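Local coordinates for protein sortase B (Clostridium perfringens, PDB 5YFK) that probably acts as a cysteine transpeptidase that would attach sorted proteins to the cell wall, its predicted nucleophile being replaced in this form, at residues D18-L23 against K46-I51; I66-V71 against G92-D97; S98-N103 against I167-S172. The protein carries 1 engineered substitution. All coordinates share one frame; numbering follows the deposited sequence.

Contact 1 (D18-L23 against K46-I51); sequences DNLRSL and KNLKNI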
ATOM      1  N   ASP A  18     -14.202   3.899  -8.631  1.00 68.41           N
ATOM      2  CA  ASP A  18     -14.062   5.353  -8.469  1.00 64.22           C
ATOM      3  C   ASP A  18     -15.388   6.089  -8.244  1.00 55.35           C
ATOM      4  O   ASP A  18     -15.407   7.207  -7.736  1.00 51.92           O
ATOM      5  CB  ASP A  18     -13.339   5.960  -9.673  1.00 72.27           C
ATOM      6  CG  ASP A  18     -11.831   5.813  -9.583  1.00 77.06           C
ATOM      7  OD1 ASP A  18     -11.231   6.363  -8.627  1.00 75.90           O
ATOM      8  OD2 ASP A  18     -11.254   5.103 -10.439  1.00 60.51           O
ATOM      9  N   ASN A  19     -16.499   5.436  -8.549  1.00 49.85           N
ATOM     10  CA  ASN A  19     -17.688   5.527  -7.707  1.00 64.92           C
ATOM     11  C   ASN A  19     -17.326   5.477  -6.217  1.00 59.41           C
ATOM     12  O   ASN A  19     -17.768   6.314  -5.425  1.00 54.92           O
ATOM     13  CB  ASN A  19     -18.640   4.376  -8.050  1.00 76.16           C
ATOM     14  CG  ASN A  19     -19.800   4.266  -7.083  1.00 98.51           C
ATOM     15  OD1 ASN A  19     -19.679   3.668  -6.012  1.00104.94           O
ATOM     16  ND2 ASN A  19     -20.952   4.795  -7.482  1.00108.11           N
ATOM     17  N   LEU A  20     -16.501   4.499  -5.852  1.00 48.97           N
ATOM     18  CA  LEU A  20     -16.154   4.247  -4.459  1.00 42.48           C
ATOM     19  C   LEU A  20     -15.387   5.405  -3.844  1.00 39.02           C
ATOM     20  O   LEU A  20     -15.303   5.515  -2.625  1.00 43.53           O
ATOM     21  CB  LEU A  20     -15.300   2.983  -4.347  1.00 37.43           C
ATOM     22  CG  LEU A  20     -15.981   1.688  -4.772  1.00 39.03           C
ATOM     23  CD1 LEU A  20     -14.965   0.551  -4.826  1.00 36.01           C
ATOM     24  CD2 LEU A  20     -17.121   1.367  -3.814  1.00 41.39           C
ATOM     25  N   ARG A  21     -14.687   6.158  -4.681  1.00 36.06           N
ATOM     26  CA  ARG A  21     -13.820   7.227  -4.211  1.00 35.33           C
ATOM     27  C   ARG A  21     -14.610   8.305  -3.474  1.00 39.85           C
ATOM     28  O   ARG A  21     -14.078   9.020  -2.615  1.00 30.07           O
ATOM     29  CB  ARG A  21     -13.094   7.848  -5.393  1.00 48.88           C
ATOM     30  CG  ARG A  21     -11.783   8.503  -5.017  1.00 54.18           C
ATOM     31  CD  ARG A  21     -10.954   8.750  -6.258  1.00 58.90           C
ATOM     32  NE  ARG A  21     -10.222  10.008  -6.171  1.00 71.72           N
ATOM     33  CZ  ARG A  21      -9.884  10.750  -7.222  1.00 90.23           C
ATOM     34  NH1 ARG A  21     -10.259  10.392  -8.443  1.00 81.22           N
ATOM     35  NH2 ARG A  21      -9.197  11.869  -7.049  1.00 93.59           N
ATOM     36  N   SER A  22     -15.901   8.376  -3.774  1.00 33.43           N
ATOM     37  CA  SER A  22     -16.789   9.302  -3.080  1.00 46.34           C
ATOM     38  C   SER A  22     -17.098   8.768  -1.681  1.00 42.28           C
ATOM     39  O   SER A  22     -17.430   9.530  -0.781  1.00 45.22           O
ATOM     40  CB  SER A  22     -18.082   9.486  -3.879  1.00 50.94           C
ATOM     41  OG  SER A  22     -18.934   8.364  -3.711  1.00 44.21           O
ATOM     42  N   LEU A  23     -16.807   7.485  -1.472  1.00 49.69           N
ATOM     43  CA  LEU A  23     -16.947   6.849  -0.162  1.00 44.48           C
ATOM     44  C   LEU A  23     -15.650   6.887   0.639  1.00 40.48           C
ATOM     45  O   LEU A  23     -15.516   6.183   1.640  1.00 38.75           O
ATOM     46  CB  LEU A  23     -17.364   5.391  -0.327  1.00 48.60           C
ATOM     47  CG  LEU A  23     -18.857   5.086  -0.336  1.00 45.73           C
ATOM     48  CD1 LEU A  23     -19.044   3.581  -0.294  1.00 42.45           C
ATOM     49  CD2 LEU A  23     -19.557   5.756   0.840  1.00 44.85           C
ATOM     50  N   LYS A  46     -18.407   2.024   7.159  1.00 35.99           N
ATOM     51  CA  LYS A  46     -19.445   1.019   7.308  1.00 28.07           C
ATOM     52  C   LYS A  46     -20.030   0.607   5.969  1.00 27.92           C
ATOM     53  O   LYS A  46     -20.267  -0.577   5.733  1.00 32.74           O
ATOM     54  CB  LYS A  46     -20.533   1.508   8.268  1.00 38.38           C
ATOM     55  CG  LYS A  46     -20.054   1.523   9.709  1.00 39.61           C
ATOM     56  CD  LYS A  46     -21.144   1.972  10.671  1.00 41.80           C
ATOM     57  CE  LYS A  46     -20.593   2.175  12.073  1.00 42.56           C
ATOM     58  NZ  LYS A  46     -20.765   0.949  12.898  1.00 50.93           N
ATOM     59  N   ASN A  47     -20.191   1.566   5.057  1.00 29.29           N
ATOM     60  CA  ASN A  47     -20.711   1.266   3.728  1.00 30.14           C
ATOM     61  C   ASN A  47     -19.734   0.458   2.901  1.00 30.03           C
ATOM     62  O   ASN A  47     -20.103  -0.514   2.285  1.00 24.30           O
ATOM     63  CB  ASN A  47     -21.052   2.551   2.984  1.00 37.38           C
ATOM     64  CG  ASN A  47     -22.472   3.011   3.251  1.00 41.87           C
ATOM     65  OD1 ASN A  47     -23.405   2.204   3.266  1.00 34.51           O
ATOM     66  ND2 ASN A  47     -22.618   4.273   3.604  1.00 39.75           N
ATOM     67  N   LEU A  48     -18.449   0.783   2.997  1.00 25.97           N
ATOM     68  CA  LEU A  48     -17.433  -0.064   2.378  1.00 21.51           C
ATOM     69  C   LEU A  48     -17.457  -1.511   2.887  1.00 21.25           C
ATOM     70  O   LEU A  48     -17.391  -2.438   2.099  1.00 24.22           O
ATOM     71  CB  LEU A  48     -16.051   0.559   2.590  1.00 21.39           C
ATOM     72  CG  LEU A  48     -15.902   1.884   1.845  1.00 21.17           C
ATOM     73  CD1 LEU A  48     -14.809   2.770   2.442  1.00 21.47           C
ATOM     74  CD2 LEU A  48     -15.610   1.579   0.389  1.00 22.20           C
ATOM     75  N   LYS A  49     -17.393  -1.686   4.204  1.00 26.28           N
ATOM     76  CA  LYS A  49     -17.456  -3.019   4.819  1.00 25.28           C
ATOM     77  C   LYS A  49     -18.698  -3.801   4.356  1.00 29.43           C
ATOM     78  O   LYS A  49     -18.648  -5.015   4.146  1.00 27.35           O
ATOM     79  CB  LYS A  49     -17.470  -2.874   6.342  1.00 31.90           C
ATOM     80  CG  LYS A  49     -16.416  -3.686   7.074  1.00 41.43           C
ATOM     81  CD  LYS A  49     -16.259  -3.213   8.513  1.00 48.33           C
ATOM     82  CE  LYS A  49     -15.718  -1.787   8.589  1.00 56.58           C
ATOM     83  NZ  LYS A  49     -14.941  -1.545   9.840  1.00 66.42           N
ATOM     84  N   ASN A  50     -19.802  -3.089   4.161  1.00 31.48           N
ATOM     85  CA  ASN A  50     -21.053  -3.719   3.770  1.00 32.71           C
ATOM     86  C   ASN A  50     -21.011  -4.140   2.311  1.00 32.22           C
ATOM     87  O   ASN A  50     -21.413  -5.246   1.971  1.00 36.94           O
ATOM     88  CB  ASN A  50     -22.223  -2.765   4.020  1.00 36.03           C
ATOM     89  CG  ASN A  50     -23.573  -3.436   3.844  1.00 45.41           C
ATOM     90  OD1 ASN A  50     -23.959  -4.306   4.630  1.00 38.44           O
ATOM     91  ND2 ASN A  50     -24.309  -3.017   2.821  1.00 43.29           N
ATOM     92  N   ILE A  51     -20.404  -3.315   1.467  1.00 32.03           N
ATOM     93  CA  ILE A  51     -20.188  -3.703   0.080  1.00 30.81           C
ATOM     94  C   ILE A  51     -19.274  -4.927  -0.014  1.00 35.41           C
ATOM     95  O   ILE A  51     -19.525  -5.845  -0.799  1.00 32.64           O
ATOM     96  CB  ILE A  51     -19.603  -2.542  -0.750  1.00 34.34           C
ATOM     97  CG1 ILE A  51     -20.622  -1.409  -0.873  1.00 37.00           C
ATOM     98  CG2 ILE A  51     -19.232  -3.030  -2.142  1.00 35.42           C
ATOM     99  CD1 ILE A  51     -20.010  -0.029  -1.003  1.00 36.20           C
TER

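Contact 2 (I66-V71 against G92-D97); sequences IDFPVV and GSIFVD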
ATOM      1  N   ILE A  66      -3.269   7.330  -6.621  1.00 12.68           N
ATOM      2  CA  ILE A  66      -3.486   6.195  -5.743  1.00 14.82           C
ATOM      3  C   ILE A  66      -4.370   6.620  -4.566  1.00 13.50           C
ATOM      4  O   ILE A  66      -3.968   7.361  -3.671  1.00 15.23           O
ATOM      5  CB  ILE A  66      -2.167   5.565  -5.269  1.00 11.77           C
ATOM      6  CG1 ILE A  66      -1.333   5.116  -6.461  1.00 12.95           C
ATOM      7  CG2 ILE A  66      -2.446   4.351  -4.372  1.00 13.15           C
ATOM      8  CD1 ILE A  66       0.099   4.841  -6.077  1.00 15.63           C
ATOM      9  N   ASP A  67      -5.607   6.163  -4.611  1.00 12.70           N
ATOM     10  CA  ASP A  67      -6.696   6.679  -3.786  1.00 18.79           C
ATOM     11  C   ASP A  67      -7.802   5.630  -3.792  1.00 15.96           C
ATOM     12  O   ASP A  67      -8.734   5.661  -4.627  1.00 17.91           O
ATOM     13  CB  ASP A  67      -7.217   7.996  -4.360  1.00 17.51           C
ATOM     14  CG  ASP A  67      -8.123   8.740  -3.412  1.00 26.70           C
ATOM     15  OD1 ASP A  67      -8.410   8.248  -2.303  1.00 22.10           O
ATOM     16  OD2 ASP A  67      -8.546   9.855  -3.792  1.00 25.16           O
ATOM     17  N   PHE A  68      -7.629   4.610  -2.953  1.00 18.62           N
ATOM     18  CA  PHE A  68      -8.385   3.379  -3.089  1.00 15.03           C
ATOM     19  C   PHE A  68      -8.810   2.802  -1.741  1.00 17.47           C
ATOM     20  O   PHE A  68      -8.042   2.824  -0.772  1.00 13.78           O
ATOM     21  CB  PHE A  68      -7.539   2.324  -3.810  1.00 18.04           C
ATOM     22  CG  PHE A  68      -7.156   2.701  -5.215  1.00 21.14           C
ATOM     23  CD1 PHE A  68      -8.110   2.739  -6.212  1.00 30.79           C
ATOM     24  CD2 PHE A  68      -5.838   2.934  -5.548  1.00 17.53           C
ATOM     25  CE1 PHE A  68      -7.760   3.071  -7.506  1.00 28.48           C
ATOM     26  CE2 PHE A  68      -5.484   3.279  -6.830  1.00 22.26           C
ATOM     27  CZ  PHE A  68      -6.448   3.328  -7.813  1.00 21.15           C
ATOM     28  N   PRO A  69      -9.879   1.984  -1.774  1.00 17.27           N
ATOM     29  CA  PRO A  69     -10.107   1.020  -0.702  1.00 16.00           C
ATOM     30  C   PRO A  69      -9.179  -0.201  -0.830  1.00 14.77           C
ATOM     31  O   PRO A  69      -8.687  -0.489  -1.907  1.00 15.93           O
ATOM     32  CB  PRO A  69     -11.574   0.613  -0.926  1.00 16.99           C
ATOM     33  CG  PRO A  69     -11.727   0.710  -2.407  1.00 16.70           C
ATOM     34  CD  PRO A  69     -10.876   1.864  -2.858  1.00 17.48           C
ATOM     35  N   VAL A  70      -8.766  -0.731   0.311  1.00 13.89           N
ATOM     36  CA  VAL A  70      -7.899  -1.885   0.387  1.00 14.09           C
ATOM     37  C   VAL A  70      -8.622  -3.032   1.074  1.00 13.53           C
ATOM     38  O   VAL A  70      -9.176  -2.866   2.162  1.00 15.44           O
ATOM     39  CB  VAL A  70      -6.622  -1.583   1.184  1.00 15.01           C
ATOM     40  CG1 VAL A  70      -5.691  -2.780   1.144  1.00 16.42           C
ATOM     41  CG2 VAL A  70      -5.970  -0.329   0.646  1.00 14.78           C
ATOM     42  N   VAL A  71      -8.552  -4.192   0.445  1.00 14.69           N
ATOM     43  CA  VAL A  71      -9.201  -5.393   0.967  1.00 15.78           C
ATOM     44  C   VAL A  71      -8.168  -6.437   1.381  1.00 18.39           C
ATOM     45  O   VAL A  71      -7.011  -6.386   0.979  1.00 18.69           O
ATOM     46  CB  VAL A  71     -10.149  -6.000  -0.093  1.00 15.50           C
ATOM     47  CG1 VAL A  71     -11.298  -5.063  -0.368  1.00 22.41           C
ATOM     48  CG2 VAL A  71      -9.407  -6.342  -1.376  1.00 16.36           C
ATOM     49  N   GLY A  92      -8.232  -5.834 -11.005  1.00 26.04           N
ATOM     50  CA  GLY A  92      -8.301  -6.332  -9.627  1.00 23.07           C
ATOM     51  C   GLY A  92      -8.497  -5.227  -8.596  1.00 19.00           C
ATOM     52  O   GLY A  92      -9.285  -4.294  -8.784  1.00 20.42           O
ATOM     53  N   SER A  93      -7.928  -5.448  -7.425  1.00 19.12           N
ATOM     54  CA  SER A  93      -8.122  -4.556  -6.297  1.00 19.28           C
ATOM     55  C   SER A  93      -6.772  -4.280  -5.652  1.00 15.84           C
ATOM     56  O   SER A  93      -5.779  -4.976  -5.922  1.00 18.89           O
ATOM     57  CB  SER A  93      -9.090  -5.162  -5.273  1.00 22.73           C
ATOM     58  OG  SER A  93     -10.332  -5.498  -5.877  1.00 24.67           O
ATOM     59  N   ILE A  94      -6.729  -3.257  -4.806  1.00 13.85           N
ATOM     60  CA  ILE A  94      -5.554  -3.091  -3.932  1.00 14.10           C
ATOM     61  C   ILE A  94      -5.772  -3.937  -2.683  1.00 14.09           C
ATOM     62  O   ILE A  94      -6.858  -3.892  -2.078  1.00 17.48           O
ATOM     63  CB  ILE A  94      -5.379  -1.638  -3.518  1.00 14.47           C
ATOM     64  CG1 ILE A  94      -5.386  -0.725  -4.746  1.00 13.42           C
ATOM     65  CG2 ILE A  94      -4.088  -1.468  -2.715  1.00 14.10           C
ATOM     66  CD1 ILE A  94      -4.416  -1.088  -5.850  1.00 14.96           C
ATOM     67  N   PHE A  95      -4.821  -4.819  -2.386  1.00 14.28           N
ATOM     68  CA  PHE A  95      -5.015  -5.764  -1.280  1.00 16.06           C
ATOM     69  C   PHE A  95      -3.829  -5.915  -0.364  1.00 12.32           C
ATOM     70  O   PHE A  95      -2.667  -5.847  -0.773  1.00 16.40           O
ATOM     71  CB  PHE A  95      -5.489  -7.136  -1.790  1.00 14.05           C
ATOM     72  CG  PHE A  95      -4.516  -7.832  -2.695  1.00 15.40           C
ATOM     73  CD1 PHE A  95      -4.540  -7.619  -4.054  1.00 14.70           C
ATOM     74  CD2 PHE A  95      -3.593  -8.728  -2.185  1.00 14.66           C
ATOM     75  CE1 PHE A  95      -3.596  -8.212  -4.880  1.00 17.27           C
ATOM     76  CE2 PHE A  95      -2.706  -9.387  -3.015  1.00 14.68           C
ATOM     77  CZ  PHE A  95      -2.772  -9.196  -4.376  1.00 17.31           C
ATOM     78  N   VAL A  96      -4.156  -6.103   0.908  1.00 15.01           N
ATOM     79  CA  VAL A  96      -3.169  -6.374   1.940  1.00 16.51           C
ATOM     80  C   VAL A  96      -2.881  -7.876   1.996  1.00 20.13           C
ATOM     81  O   VAL A  96      -3.750  -8.724   1.721  1.00 19.48           O
ATOM     82  CB  VAL A  96      -3.589  -5.816   3.328  1.00 20.25           C
ATOM     83  CG1 VAL A  96      -4.968  -6.306   3.725  1.00 24.87           C
ATOM     84  CG2 VAL A  96      -2.549  -6.152   4.394  1.00 25.92           C
ATOM     85  N   ASP A  97      -1.624  -8.190   2.250  1.00 14.80           N
ATOM     86  CA  ASP A  97      -1.173  -9.570   2.330  1.00 15.75           C
ATOM     87  C   ASP A  97      -2.122 -10.412   3.162  1.00 17.53           C
ATOM     88  O   ASP A  97      -2.494 -10.018   4.274  1.00 15.73           O
ATOM     89  CB  ASP A  97       0.211  -9.615   2.970  1.00 18.98           C
ATOM     90  CG  ASP A  97       0.917 -10.942   2.751  1.00 22.57           C
ATOM     91  OD1 ASP A  97       1.783 -11.028   1.851  1.00 27.14           O
ATOM     92  OD2 ASP A  97       0.510 -11.930   3.380  1.00 24.80           O
TER

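Contact 3 (S98-N103 against I167-S172); sequences SENNLN and IKTKFS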
ATOM      1  N   SER A  98      -2.489 -11.586   2.637  1.00 17.96           N
ATOM      2  CA  SER A  98      -3.472 -12.448   3.325  1.00 19.43           C
ATOM      3  C   SER A  98      -2.974 -12.945   4.689  1.00 18.58           C
ATOM      4  O   SER A  98      -3.787 -13.192   5.571  1.00 22.54           O
ATOM      5  CB  SER A  98      -3.810 -13.656   2.449  1.00 18.31           C
ATOM      6  OG  SER A  98      -2.632 -14.404   2.174  1.00 19.19           O
ATOM      7  N   GLU A  99      -1.656 -12.906   4.897  1.00 27.34           N
ATOM      8  CA  GLU A  99      -1.035 -13.361   6.148  1.00 28.96           C
ATOM      9  C   GLU A  99      -0.870 -12.214   7.169  1.00 31.85           C
ATOM     10  O   GLU A  99      -0.608 -12.465   8.340  1.00 21.86           O
ATOM     11  CB  GLU A  99       0.325 -14.010   5.871  1.00 32.83           C
ATOM     12  CG  GLU A  99       0.302 -15.136   4.850  1.00 39.66           C
ATOM     13  CD  GLU A  99      -0.836 -16.121   5.091  1.00 55.73           C
ATOM     14  OE1 GLU A  99      -1.740 -16.247   4.219  1.00 41.96           O
ATOM     15  OE2 GLU A  99      -0.864 -16.717   6.190  1.00 44.17           O
ATOM     16  N   ASN A 100      -1.104 -10.967   6.748  1.00 22.95           N
ATOM     17  CA  ASN A 100      -1.000  -9.842   7.662  1.00 21.97           C
ATOM     18  C   ASN A 100      -1.995  -9.925   8.799  1.00 24.57           C
ATOM     19  O   ASN A 100      -3.205 -10.071   8.580  1.00 23.38           O
ATOM     20  CB  ASN A 100      -1.197  -8.514   6.931  1.00 19.99           C
ATOM     21  CG  ASN A 100       0.105  -7.751   6.715  1.00 15.77           C
ATOM     22  OD1 ASN A 100       0.224  -7.032   5.729  1.00 15.56           O
ATOM     23  ND2 ASN A 100       1.001  -7.782   7.684  1.00 17.29           N
ATOM     24  N   ASN A 101      -1.491  -9.759  10.017  1.00 18.14           N
ATOM     25  CA  ASN A 101      -2.357  -9.382  11.142  1.00 19.28           C
ATOM     26  C   ASN A 101      -2.255  -7.896  11.399  1.00 14.56           C
ATOM     27  O   ASN A 101      -1.236  -7.407  11.931  1.00 14.27           O
ATOM     28  CB  ASN A 101      -2.011 -10.183  12.402  1.00 20.67           C
ATOM     29  CG  ASN A 101      -2.895  -9.826  13.592  1.00 22.88           C
ATOM     30  OD1 ASN A 101      -3.366  -8.702  13.730  1.00 27.30           O
ATOM     31  ND2 ASN A 101      -3.230 -10.827  14.379  1.00 27.76           N
ATOM     32  N   LEU A 102      -3.312  -7.166  11.033  1.00 19.08           N
ATOM     33  CA  LEU A 102      -3.258  -5.704  10.995  1.00 21.61           C
ATOM     34  C   LEU A 102      -3.242  -5.091  12.393  1.00 20.06           C
ATOM     35  O   LEU A 102      -2.696  -4.004  12.596  1.00 21.65           O
ATOM     36  CB  LEU A 102      -4.429  -5.140  10.192  1.00 21.63           C
ATOM     37  CG  LEU A 102      -4.418  -5.458   8.694  1.00 21.43           C
ATOM     38  CD1 LEU A 102      -5.609  -4.786   8.020  1.00 23.10           C
ATOM     39  CD2 LEU A 102      -3.108  -4.967   8.078  1.00 19.62           C
ATOM     40  N   ASN A 103      -3.672  -5.856  13.395  1.00 23.08           N
ATOM     41  CA  ASN A 103      -3.556  -5.383  14.782  1.00 20.51           C
ATOM     42  C   ASN A 103      -2.150  -5.503  15.340  1.00 19.56           C
ATOM     43  O   ASN A 103      -1.738  -4.692  16.177  1.00 25.71           O
ATOM     44  CB  ASN A 103      -4.525  -6.140  15.687  1.00 26.94           C
ATOM     45  CG  ASN A 103      -5.974  -5.849  15.349  1.00 32.55           C
ATOM     46  OD1 ASN A 103      -6.356  -4.695  15.152  1.00 36.85           O
ATOM     47  ND2 ASN A 103      -6.749  -6.904  15.140  1.00 42.84           N
ATOM     48  N   ILE A 167      10.367 -10.385   1.623  1.00 16.02           N
ATOM     49  CA  ILE A 167       9.349  -9.556   2.318  1.00 16.76           C
ATOM     50  C   ILE A 167       8.749 -10.376   3.481  1.00 19.59           C
ATOM     51  O   ILE A 167       8.375 -11.544   3.301  1.00 19.60           O
ATOM     52  CB  ILE A 167       8.231  -9.082   1.368  1.00 18.85           C
ATOM     53  CG1 ILE A 167       8.784  -8.080   0.334  1.00 18.25           C
ATOM     54  CG2 ILE A 167       7.080  -8.444   2.147  1.00 22.78           C
ATOM     55  CD1 ILE A 167       9.424  -6.850   0.948  1.00 18.58           C
ATOM     56  N   LYS A 168       8.705  -9.770   4.666  1.00 15.46           N
ATOM     57  CA  LYS A 168       8.242 -10.428   5.889  1.00 16.17           C
ATOM     58  C   LYS A 168       7.223  -9.515   6.583  1.00 19.70           C
ATOM     59  O   LYS A 168       7.406  -8.287   6.594  1.00 16.70           O
ATOM     60  CB  LYS A 168       9.410 -10.634   6.860  1.00 21.09           C
ATOM     61  CG  LYS A 168      10.506 -11.578   6.381  1.00 25.12           C
ATOM     62  CD  LYS A 168      11.762 -11.411   7.227  1.00 35.70           C
ATOM     63  CE  LYS A 168      11.582 -11.979   8.637  1.00 60.14           C
ATOM     64  NZ  LYS A 168      12.812 -11.848   9.480  1.00 58.78           N
ATOM     65  N   THR A 169       6.198 -10.125   7.190  1.00 20.80           N
ATOM     66  CA  THR A 169       5.227  -9.426   8.047  1.00 20.86           C
ATOM     67  C   THR A 169       5.397  -9.759   9.541  1.00 20.39           C
ATOM     68  O   THR A 169       4.939  -9.018  10.406  1.00 25.05           O
ATOM     69  CB  THR A 169       3.786  -9.781   7.651  1.00 17.80           C
ATOM     70  OG1 THR A 169       3.603 -11.206   7.691  1.00 22.89           O
ATOM     71  CG2 THR A 169       3.463  -9.297   6.208  1.00 22.49           C
ATOM     72  N   LYS A 170       6.182 -10.785   9.817  1.00 19.15           N
ATOM     73  CA  LYS A 170       6.277 -11.381  11.132  1.00 22.39           C
ATOM     74  C   LYS A 170       7.743 -11.368  11.482  1.00 20.18           C
ATOM     75  O   LYS A 170       8.557 -11.763  10.662  1.00 23.73           O
ATOM     76  CB  LYS A 170       5.806 -12.842  11.104  1.00 28.76           C
ATOM     77  CG  LYS A 170       4.343 -13.032  10.738  1.00 31.68           C
ATOM     78  CD  LYS A 170       3.437 -12.378  11.775  1.00 41.70           C
ATOM     79  CE  LYS A 170       1.972 -12.775  11.610  1.00 45.60           C
ATOM     80  NZ  LYS A 170       1.327 -12.105  10.447  1.00 47.43           N
ATOM     81  N   PHE A 171       8.071 -10.971  12.713  1.00 28.17           N
ATOM     82  CA  PHE A 171       9.460 -10.995  13.171  1.00 29.08           C
ATOM     83  C   PHE A 171       9.673 -11.780  14.477  1.00 42.38           C
ATOM     84  O   PHE A 171       8.862 -11.705  15.391  1.00 42.30           O
ATOM     85  CB  PHE A 171       9.978  -9.571  13.301  1.00 23.59           C
ATOM     86  CG  PHE A 171       9.949  -8.814  12.003  1.00 19.93           C
ATOM     87  CD1 PHE A 171      10.939  -9.009  11.072  1.00 19.27           C
ATOM     88  CD2 PHE A 171       8.802  -8.121  11.618  1.00 16.16           C
ATOM     89  CE1 PHE A 171      10.851  -8.432   9.816  1.00 22.59           C
ATOM     90  CE2 PHE A 171       8.693  -7.560  10.361  1.00 17.21           C
ATOM     91  CZ  PHE A 171       9.699  -7.761   9.437  1.00 18.96           C
ATOM     92  N   SER A 172      10.770 -12.536  14.554  1.00 43.95           N
ATOM     93  CA  SER A 172      11.074 -13.295  15.773  1.00 55.81           C
ATOM     94  C   SER A 172      11.189 -12.330  16.948  1.00 51.02           C
ATOM     95  O   SER A 172      10.326 -12.303  17.824  1.00 63.61           O
ATOM     96  CB  SER A 172      12.377 -14.083  15.608  1.00 58.73           C
ATOM     97  OG  SER A 172      12.221 -15.146  14.678  1.00 60.67           O
TER

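Contact 1 (D18-L23 against K46-I51)
L23 carries this contact, held between three side chains of the helix 35-51. Its CB points at that helix, and chi1 of -91°, well off the usual -60°, swings the fork so that CD1 reaches N47 CB, L48 CD2 and I51 CD1. CD1 meets CD1 of I51 tip to tip at 3.8 Å, and lies 4.0 Å from CD2 of L48. N47, L48 and I51, at positions i, i+1 and i+4, lie on the side of the helix that faces L23. In L48, chi1 of -66° puts CG beside the backbone N, and from there the fork divides: CD2 goes to the L23 methyl, while CD1 packs 3.6 Å from the carbonyl O of L23. Three residues earlier in the chain, L20 adds a looser second layer, its CD2 4.3 Å from CD1 of I51. That buried side is closed by F84, which touches L20, L48 and I51, and by Y55 and W58 of strand 55-61 against L48.

The other side is open. N47 crosses L23 at about a right angle and gives it CB, 4.0 Å from CD1 of L23, rather than its amide. N19, poorly ordered, and S22 lie toward solvent, where the S22 OG donates to the carbonyl O of N19 at 2.9 Å, in line with the C=O axis; that oxygen also takes the S22 N-H.

No hydrogen bond crosses between 18-23 and 46-51, although S44, earlier in the helix, makes a weak one with L23 O; the contact itself therefore depends on apolar fit and exclusion of water.

Contact 2 (I66-V71 against G92-D97)
Two hydrogen bonds tie the strand 67-71 to the strand 94-96, both through V71. Its N-H donates to the carbonyl O of I94 at 3.1 Å, in the plane of that carbonyl, and its own O takes the N-H of V96 at 2.9 Å, nearly along the C=O axis. One residue bonding on both sides to the residues flanking F95 is the parallel pattern, with V71 opposite F95. The I94 oxygen is also met by the CA of V70 at 3.3 Å, a CA-H...O contact.

I94 can be followed outward. Its CB lies 3.9 Å from the carbonyl O of P69. There the chain divides: CG2, anti to the backbone N, goes to CG2 of V70 at 4.0 Å, on the same face of the sheet, whereas CG1, beside the N (chi1 -52°), crosses to F68 at about a right angle and lies 3.8 Å from its ring atom CD2. Chi2 of -53° then turns the tip, and CD1 of I94 ends 4.3 Å from CD2 of F68, a looser touch; V110 of strand 107-111 also packs on this side chain.

These strands lie side by side in the beta core of the sortase fold, 67-72 between 55-61 and 94-96, and 94-96 in turn beside 107-111. The axes of strands 67-71 and 94-96 cross at 38°, consistent with a short pairing. On the other face V71 sets CG2 between its backbone N and carbonyl carbon, against CB of F95. From there the F95 ring leads away from V71, its side chain coming about 7 Å from that of H113, the predicted proton donor/acceptor. S93 contributes CB to V71, while its OG is bonded to the carbonyl O of H82.

Contact 3 (S98-N103 against I167-S172)
Past strand 94-96 the chain runs as a loop along the surface, and S98 opens it by turning its OG to OE1 of E99, 2.9 Å away, on the lone pair that faces away from the other carboxylate oxygen. E99 meets 167-172 through its backbone rather than its acid: its carbonyl O takes a hydrogen bond from NZ of K170 at 2.9 Å. The ammonium comes in above the carbonyl plane, 31° out of it. K170 gets there by bending at chi2 and again at chi4, which brings NZ to the E99 carbonyl.

N100 comes next, and its CB points away from 167-172. Its amide nonetheless comes back toward T169, the two side chains crossing obliquely, and N100 ND2 lies 3.2 Å from the T169 methyl CG2, a van der Waals contact of the amide nitrogen against the methyl, with no hydrogen bond. The buried amide is held at both ends, ND2 by the O of N107 and OD2 of D105, OD1 by the N-H of V109. N101 follows, its N 3.7 Å from NZ of K170 and its OD1 receiving the N-H of D104.

D105 also takes the N-H of N101 and forms a salt bridge with K170. Such a carboxylate partner would be expected to keep the lysine charged, and this polar network joins the 98-103 loop to the one linking helices 160-166 and 174-186.

How the contacts relate
Contact 2 is the core of the set, every touching residue buried; contact 1 is partly buried, near the N-terminal end of the chain and away from the predicted active site, and contact 3 lies at the surface, its centre about 26 Å from that of contact 1. Contact 2 links the other two. D67 forms a salt bridge to R21 (OD2 to NE, 2.9 Å) and P69 packs on L20, while V96 touches L102 (CG2 to CD2, 3.9 Å) where the chain leaves strand 94-96 for the loop of contact 3. The chemistry changes accordingly: helix-side apolar packing in contact 1, backbone bonds plus aliphatic packing in contact 2, and a lysine-to-carbonyl bond in contact 3.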